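Local atomic coordinates of probable hydrolase (Pseudomonas aeruginosa, PDB entry 3OM8), a protein that is a probable hydrolase of the alpha/beta-hydrolase fold, possibly acting as a 3-oxoadipate enol-lactonase. Residues 42-54 / 249-261. Sequence-based numbering, arbitrary orientation.
Sequences MWDAQLPALTRHF and NVEFPQAFEGAVL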
HETATM    1  N   MSE B  42      17.560  18.279   3.846  1.00 44.45           N
HETATM    2  CA  MSE B  42      16.453  17.476   4.341  1.00 50.19           C
HETATM    3  C   MSE B  42      16.778  15.988   4.193  1.00 48.52           C
HETATM    4  O   MSE B  42      16.114  15.147   4.788  1.00 54.00           O
HETATM    5  CB  MSE B  42      15.132  17.822   3.646  1.00 43.50           C
HETATM    6  CG  MSE B  42      15.037  17.356   2.212  1.00 38.88           C
HETATM    7 SE   MSE B  42      13.216  17.439   1.541  0.78 59.09          SE
HETATM    8  CE  MSE B  42      13.385  16.411  -0.080  1.00161.11           C
ATOM      9  N   TRP B  43      17.807  15.675   3.405  1.00 48.75           N
ATOM     10  CA  TRP B  43      18.236  14.292   3.185  1.00 47.26           C
ATOM     11  C   TRP B  43      19.468  13.886   3.998  1.00 48.15           C
ATOM     12  O   TRP B  43      19.981  12.789   3.808  1.00 45.94           O
ATOM     13  CB  TRP B  43      18.556  14.043   1.710  1.00 43.27           C
ATOM     14  CG  TRP B  43      17.458  14.373   0.743  1.00 43.37           C
ATOM     15  CD1 TRP B  43      17.408  15.442  -0.106  1.00 41.08           C
ATOM     16  CD2 TRP B  43      16.272  13.606   0.493  1.00 48.45           C
ATOM     17  NE1 TRP B  43      16.258  15.397  -0.855  1.00 46.44           N
ATOM     18  CE2 TRP B  43      15.541  14.280  -0.506  1.00 48.55           C
ATOM     19  CE3 TRP B  43      15.750  12.418   1.028  1.00 48.66           C
ATOM     20  CZ2 TRP B  43      14.319  13.806  -0.991  1.00 43.92           C
ATOM     21  CZ3 TRP B  43      14.532  11.955   0.557  1.00 44.81           C
ATOM     22  CH2 TRP B  43      13.831  12.647  -0.445  1.00 47.75           C
ATOM     23  N   ASP B  44      19.955  14.755   4.880  1.00 46.23           N
ATOM     24  CA  ASP B  44      21.186  14.466   5.623  1.00 47.07           C
ATOM     25  C   ASP B  44      21.165  13.085   6.298  1.00 54.23           C
ATOM     26  O   ASP B  44      22.173  12.379   6.306  1.00 58.67           O
ATOM     27  CB  ASP B  44      21.481  15.545   6.678  1.00 45.11           C
ATOM     28  CG  ASP B  44      22.036  16.855   6.071  1.00 52.68           C
ATOM     29  OD1 ASP B  44      22.062  17.878   6.797  1.00 54.74           O
ATOM     30  OD2 ASP B  44      22.451  16.863   4.888  1.00 46.20           O
ATOM     31  N   ALA B  45      20.026  12.716   6.880  1.00 49.45           N
ATOM     32  CA  ALA B  45      19.936  11.459   7.621  1.00 52.54           C
ATOM     33  C   ALA B  45      20.104  10.233   6.714  1.00 50.73           C
ATOM     34  O   ALA B  45      20.628   9.213   7.147  1.00 57.14           O
ATOM     35  CB  ALA B  45      18.625  11.380   8.409  1.00 45.95           C
ATOM     36  N   GLN B  46      19.676  10.360   5.460  1.00 46.24           N
ATOM     37  CA  GLN B  46      19.710   9.269   4.488  1.00 48.69           C
ATOM     38  C   GLN B  46      21.069   9.039   3.838  1.00 53.72           C
ATOM     39  O   GLN B  46      21.285   8.000   3.210  1.00 49.10           O
ATOM     40  CB  GLN B  46      18.682   9.508   3.381  1.00 46.81           C
ATOM     41  CG  GLN B  46      17.266   9.129   3.757  1.00 45.91           C
ATOM     42  CD  GLN B  46      16.690  10.045   4.805  1.00 50.02           C
ATOM     43  OE1 GLN B  46      16.531  11.247   4.575  1.00 53.97           O
ATOM     44  NE2 GLN B  46      16.381   9.491   5.972  1.00 43.26           N
ATOM     45  N   LEU B  47      21.971  10.008   3.964  1.00 48.67           N
ATOM     46  CA  LEU B  47      23.278   9.930   3.311  1.00 47.99           C
ATOM     47  C   LEU B  47      24.071   8.656   3.636  1.00 57.22           C
ATOM     48  O   LEU B  47      24.536   7.965   2.730  1.00 63.36           O
ATOM     49  CB  LEU B  47      24.133  11.163   3.641  1.00 51.44           C
ATOM     50  CG  LEU B  47      24.238  12.320   2.650  1.00 54.54           C
ATOM     51  CD1 LEU B  47      25.568  13.047   2.871  1.00 64.29           C
ATOM     52  CD2 LEU B  47      24.129  11.863   1.204  1.00 53.45           C
ATOM     53  N   PRO B  48      24.258   8.354   4.930  1.00 55.85           N
ATOM     54  CA  PRO B  48      25.093   7.184   5.240  1.00 56.03           C
ATOM     55  C   PRO B  48      24.609   5.909   4.540  1.00 56.35           C
ATOM     56  O   PRO B  48      25.413   5.240   3.888  1.00 56.65           O
ATOM     57  CB  PRO B  48      24.975   7.064   6.760  1.00 56.62           C
ATOM     58  CG  PRO B  48      24.756   8.519   7.199  1.00 55.18           C
ATOM     59  CD  PRO B  48      23.860   9.099   6.141  1.00 49.94           C
ATOM     60  N   ALA B  49      23.323   5.592   4.650  1.00 51.45           N
ATOM     61  CA  ALA B  49      22.796   4.398   3.992  1.00 54.00           C
ATOM     62  C   ALA B  49      22.824   4.519   2.464  1.00 55.24           C
ATOM     63  O   ALA B  49      23.140   3.557   1.760  1.00 55.50           O
ATOM     64  CB  ALA B  49      21.387   4.079   4.480  1.00 46.11           C
ATOM     65  N   LEU B  50      22.497   5.694   1.944  1.00 48.79           N
ATOM     66  CA  LEU B  50      22.455   5.868   0.496  1.00 49.85           C
ATOM     67  C   LEU B  50      23.837   5.771  -0.140  1.00 50.51           C
ATOM     68  O   LEU B  50      23.995   5.156  -1.192  1.00 46.26           O
ATOM     69  CB  LEU B  50      21.782   7.191   0.116  1.00 48.97           C
ATOM     70  CG  LEU B  50      20.272   7.254   0.333  1.00 47.74           C
ATOM     71  CD1 LEU B  50      19.734   8.579  -0.124  1.00 46.40           C
ATOM     72  CD2 LEU B  50      19.589   6.124  -0.421  1.00 47.11           C
ATOM     73  N   THR B  51      24.835   6.367   0.504  1.00 50.62           N
ATOM     74  CA  THR B  51      26.171   6.466  -0.085  1.00 53.09           C
ATOM     75  C   THR B  51      26.959   5.182   0.038  1.00 61.10           C
ATOM     76  O   THR B  51      28.067   5.080  -0.495  1.00 67.07           O
ATOM     77  CB  THR B  51      27.019   7.610   0.528  1.00 59.48           C
ATOM     78  OG1 THR B  51      27.201   7.392   1.934  1.00 61.59           O
ATOM     79  CG2 THR B  51      26.360   8.981   0.281  1.00 56.74           C
ATOM     80  N   ARG B  52      26.400   4.210   0.752  1.00 67.86           N
ATOM     81  CA  ARG B  52      27.004   2.878   0.824  1.00 66.83           C
ATOM     82  C   ARG B  52      26.993   2.231  -0.549  1.00 64.26           C
ATOM     83  O   ARG B  52      27.884   1.467  -0.881  1.00 68.00           O
ATOM     84  CB  ARG B  52      26.262   1.980   1.815  1.00 67.00           C
ATOM     85  CG  ARG B  52      26.782   2.052   3.243  1.00 76.89           C
ATOM     86  CD  ARG B  52      26.306   0.850   4.079  1.00 80.21           C
ATOM     87  NE  ARG B  52      25.592   1.280   5.282  1.00 85.53           N
ATOM     88  CZ  ARG B  52      24.264   1.305   5.410  1.00 86.33           C
ATOM     89  NH1 ARG B  52      23.722   1.726   6.548  1.00 89.42           N
ATOM     90  NH2 ARG B  52      23.475   0.909   4.412  1.00 77.34           N
ATOM     91  N   HIS B  53      25.984   2.569  -1.347  1.00 65.10           N
ATOM     92  CA  HIS B  53      25.765   1.934  -2.642  1.00 59.41           C
ATOM     93  C   HIS B  53      25.805   2.899  -3.844  1.00 61.09           C
ATOM     94  O   HIS B  53      26.099   2.492  -4.969  1.00 60.27           O
ATOM     95  CB  HIS B  53      24.430   1.209  -2.607  1.00 63.47           C
ATOM     96  CG  HIS B  53      24.269   0.315  -1.414  1.00 76.03           C
ATOM     97  ND1 HIS B  53      24.614  -1.021  -1.433  1.00 78.96           N
ATOM     98  CD2 HIS B  53      23.807   0.568  -0.167  1.00 78.80           C
ATOM     99  CE1 HIS B  53      24.366  -1.552  -0.248  1.00 79.86           C
ATOM    100  NE2 HIS B  53      23.876  -0.609   0.538  1.00 80.05           N
ATOM    101  N   PHE B  54      25.511   4.174  -3.614  1.00 52.69           N
ATOM    102  CA  PHE B  54      25.409   5.111  -4.733  1.00 53.03           C
ATOM    103  C   PHE B  54      26.195   6.389  -4.515  1.00 55.46           C
ATOM    104  O   PHE B  54      26.457   6.777  -3.379  1.00 58.62           O
ATOM    105  CB  PHE B  54      23.943   5.469  -4.993  1.00 45.14           C
ATOM    106  CG  PHE B  54      23.054   4.277  -5.189  1.00 49.94           C
ATOM    107  CD1 PHE B  54      22.982   3.646  -6.421  1.00 60.42           C
ATOM    108  CD2 PHE B  54      22.292   3.781  -4.139  1.00 53.44           C
ATOM    109  CE1 PHE B  54      22.172   2.533  -6.605  1.00 63.30           C
ATOM    110  CE2 PHE B  54      21.476   2.675  -4.313  1.00 60.74           C
ATOM    111  CZ  PHE B  54      21.415   2.047  -5.548  1.00 59.80           C
ATOM    112  N   ASN B 249      10.505  10.261   4.871  1.00 45.90           N
ATOM    113  CA  ASN B 249      11.911   9.974   5.165  1.00 43.31           C
ATOM    114  C   ASN B 249      12.304  10.476   6.544  1.00 48.86           C
ATOM    115  O   ASN B 249      13.207   9.934   7.180  1.00 51.32           O
ATOM    116  CB  ASN B 249      12.848  10.565   4.112  1.00 46.74           C
ATOM    117  CG  ASN B 249      12.872  12.107   4.127  1.00 49.55           C
ATOM    118  OD1 ASN B 249      11.834  12.761   4.027  1.00 40.67           O
ATOM    119  ND2 ASN B 249      14.064  12.677   4.233  1.00 50.32           N
ATOM    120  N   VAL B 250      11.622  11.516   7.011  1.00 45.86           N
ATOM    121  CA  VAL B 250      11.899  12.073   8.331  1.00 43.60           C
ATOM    122  C   VAL B 250      11.257  11.217   9.435  1.00 48.68           C
ATOM    123  O   VAL B 250      11.875  10.920  10.463  1.00 49.55           O
ATOM    124  CB  VAL B 250      11.400  13.543   8.420  1.00 49.04           C
ATOM    125  CG1 VAL B 250      11.544  14.100   9.841  1.00 46.25           C
ATOM    126  CG2 VAL B 250      12.141  14.405   7.405  1.00 38.91           C
ATOM    127  N   GLU B 251      10.014  10.816   9.210  1.00 46.36           N
ATOM    128  CA  GLU B 251       9.269  10.081  10.217  1.00 49.20           C
ATOM    129  C   GLU B 251       9.716   8.616  10.344  1.00 53.07           C
ATOM    130  O   GLU B 251       9.769   8.077  11.441  1.00 48.45           O
ATOM    131  CB  GLU B 251       7.786  10.118   9.886  1.00 56.24           C
ATOM    132  CG  GLU B 251       7.050  11.346  10.368  1.00 60.11           C
ATOM    133  CD  GLU B 251       5.591  11.271  10.006  1.00 60.57           C
ATOM    134  OE1 GLU B 251       5.231  11.893   8.989  1.00 57.39           O
ATOM    135  OE2 GLU B 251       4.820  10.566  10.711  1.00 59.19           O
ATOM    136  N   PHE B 252      10.023   7.981   9.220  1.00 49.16           N
ATOM    137  CA  PHE B 252      10.380   6.563   9.216  1.00 46.46           C
ATOM    138  C   PHE B 252      11.566   6.332   8.307  1.00 45.92           C
ATOM    139  O   PHE B 252      11.412   5.794   7.218  1.00 51.79           O
ATOM    140  CB  PHE B 252       9.187   5.751   8.741  1.00 41.37           C
ATOM    141  CG  PHE B 252       7.970   5.950   9.591  1.00 46.74           C
ATOM    142  CD1 PHE B 252       7.861   5.318  10.821  1.00 41.74           C
ATOM    143  CD2 PHE B 252       6.950   6.792   9.181  1.00 47.73           C
ATOM    144  CE1 PHE B 252       6.754   5.514  11.617  1.00 44.21           C
ATOM    145  CE2 PHE B 252       5.835   6.981   9.973  1.00 45.30           C
ATOM    146  CZ  PHE B 252       5.741   6.349  11.191  1.00 41.96           C
ATOM    147  N   PRO B 253      12.754   6.768   8.745  1.00 43.51           N
ATOM    148  CA  PRO B 253      13.946   6.685   7.895  1.00 42.92           C
ATOM    149  C   PRO B 253      14.333   5.234   7.549  1.00 48.78           C
ATOM    150  O   PRO B 253      14.756   4.991   6.414  1.00 49.68           O
ATOM    151  CB  PRO B 253      15.029   7.370   8.738  1.00 44.56           C
ATOM    152  CG  PRO B 253      14.524   7.279  10.173  1.00 44.06           C
ATOM    153  CD  PRO B 253      13.037   7.376  10.059  1.00 43.43           C
ATOM    154  N   GLN B 254      14.181   4.289   8.483  1.00 52.29           N
ATOM    155  CA  GLN B 254      14.563   2.897   8.199  1.00 48.91           C
ATOM    156  C   GLN B 254      13.676   2.286   7.109  1.00 46.55           C
ATOM    157  O   GLN B 254      14.180   1.760   6.117  1.00 47.16           O
ATOM    158  CB  GLN B 254      14.578   2.014   9.457  1.00 52.60           C
ATOM    159  CG  GLN B 254      15.449   0.766   9.280  1.00 68.06           C
ATOM    160  CD  GLN B 254      15.318  -0.278  10.406  1.00 78.76           C
ATOM    161  OE1 GLN B 254      14.254  -0.871  10.610  1.00 75.98           O
ATOM    162  NE2 GLN B 254      16.420  -0.523  11.113  1.00 79.04           N
ATOM    163  N   ALA B 255      12.359   2.373   7.278  1.00 41.25           N
ATOM    164  CA  ALA B 255      11.443   1.859   6.260  1.00 43.98           C
ATOM    165  C   ALA B 255      11.663   2.547   4.919  1.00 45.12           C
ATOM    166  O   ALA B 255      11.590   1.914   3.864  1.00 48.28           O
ATOM    167  CB  ALA B 255       9.994   2.016   6.708  1.00 44.37           C
ATOM    168  N   PHE B 256      11.931   3.848   4.970  1.00 40.89           N
ATOM    169  CA  PHE B 256      12.078   4.669   3.766  1.00 41.54           C
ATOM    170  C   PHE B 256      13.355   4.321   3.014  1.00 42.83           C
ATOM    171  O   PHE B 256      13.329   4.097   1.813  1.00 45.35           O
ATOM    172  CB  PHE B 256      12.080   6.159   4.142  1.00 44.71           C
ATOM    173  CG  PHE B 256      12.123   7.092   2.955  1.00 45.03           C
ATOM    174  CD1 PHE B 256      10.967   7.702   2.500  1.00 43.04           C
ATOM    175  CD2 PHE B 256      13.323   7.360   2.301  1.00 39.44           C
ATOM    176  CE1 PHE B 256      11.004   8.572   1.414  1.00 46.76           C
ATOM    177  CE2 PHE B 256      13.364   8.222   1.210  1.00 39.20           C
ATOM    178  CZ  PHE B 256      12.205   8.831   0.769  1.00 40.19           C
ATOM    179  N   GLU B 257      14.476   4.294   3.725  1.00 47.09           N
ATOM    180  CA  GLU B 257      15.748   3.903   3.129  1.00 50.43           C
ATOM    181  C   GLU B 257      15.699   2.440   2.654  1.00 51.33           C
ATOM    182  O   GLU B 257      16.228   2.091   1.591  1.00 45.88           O
ATOM    183  CB  GLU B 257      16.879   4.097   4.140  1.00 50.65           C
ATOM    184  CG  GLU B 257      17.091   5.547   4.546  1.00 49.92           C
ATOM    185  CD  GLU B 257      17.936   5.699   5.802  1.00 58.92           C
ATOM    186  OE1 GLU B 257      18.727   4.788   6.123  1.00 65.84           O
ATOM    187  OE2 GLU B 257      17.806   6.741   6.479  1.00 60.15           O
ATOM    188  N   GLY B 258      15.066   1.584   3.455  1.00 51.43           N
ATOM    189  CA  GLY B 258      14.928   0.186   3.101  1.00 51.19           C
ATOM    190  C   GLY B 258      14.184   0.049   1.790  1.00 50.25           C
ATOM    191  O   GLY B 258      14.641  -0.645   0.871  1.00 50.42           O
ATOM    192  N   ALA B 259      13.044   0.729   1.704  1.00 46.70           N
ATOM    193  CA  ALA B 259      12.202   0.693   0.517  1.00 49.70           C
ATOM    194  C   ALA B 259      12.971   1.145  -0.707  1.00 50.17           C
ATOM    195  O   ALA B 259      12.913   0.499  -1.754  1.00 46.30           O
ATOM    196  CB  ALA B 259      10.979   1.561   0.710  1.00 49.37           C
ATOM    197  N   VAL B 260      13.690   2.260  -0.569  1.00 48.81           N
ATOM    198  CA  VAL B 260      14.476   2.822  -1.673  1.00 47.63           C
ATOM    199  C   VAL B 260      15.620   1.894  -2.089  1.00 51.21           C
ATOM    200  O   VAL B 260      15.753   1.548  -3.260  1.00 54.02           O
ATOM    201  CB  VAL B 260      15.068   4.230  -1.308  1.00 38.55           C
ATOM    202  CG1 VAL B 260      16.099   4.667  -2.324  1.00 38.40           C
ATOM    203  CG2 VAL B 260      13.960   5.267  -1.184  1.00 37.76           C
ATOM    204  N   LEU B 261      16.442   1.498  -1.122  1.00 43.98           N
ATOM    205  CA  LEU B 261      17.624   0.683  -1.391  1.00 50.06           C
ATOM    206  C   LEU B 261      17.293  -0.681  -2.004  1.00 53.60           C
ATOM    207  O   LEU B 261      18.018  -1.177  -2.874  1.00 48.35           O
ATOM    208  CB  LEU B 261      18.463   0.516  -0.115  1.00 47.84           C
ATOM    209  CG  LEU B 261      19.209   1.805   0.246  1.00 54.22           C
ATOM    210  CD1 LEU B 261      19.988   1.685   1.550  1.00 57.33           C
ATOM    211  CD2 LEU B 261      20.141   2.195  -0.891  1.00 50.08           C
TER
HETATM  212  O   HOH W   1      21.450   6.678   6.549  1.00 57.52           O
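Gln46, just before the short helix 47-51 of this alpha/beta-hydrolase fold, bridges Asn249 of the short helix 248-251 and Glu257 of the C-terminal helix 253-264; the segments 47-51 and 253-261 run nearly parallel (16°) on one side of the central sheet. Its chain bends at chi2 (69°), which brings the amide between its two partners. Asn249 ND2 gives a straight 2.9 Å hydrogen bond to Gln46 OE1; OE1 lies in the amide plane of Asn249, whereas ND2 approaches from above the Gln46 carbonyl plane, the two amide planes being 76° apart. The same ND2 makes a weak bond to Met42 O. At the other end of the amide, Gln46 NE2 donates to the anti lone pair of Glu257 OE2 at 3.1 Å, while Pro253 CB packs against that nitrogen.

Asn249 CB sits over the centre of the Phe256 ring, 3.5 Å above its plane. Phe256 in turn brings CZ to the edge of the Trp43 indole, 3.9 Å from CZ3; the indole nitrogen is bonded to Asn34, and Leu100 of strand 95-100 touches both Trp43 and Asn249. Ser101, His246 and Asp219, which probably form a Ser-His-Asp triad, lie near the Met42 side chain without touching it.

Further along, Leu261 splits its two methyls: CD1 packs on Ala49 CB, and CD2 meets Leu50 CD2 and the edge of the Phe54 ring, 3.7 Å from CE2. A water donates to Ala45 O, accepts from Ala49 N and gives a weak 3.3 Å bond to Glu257 OE1.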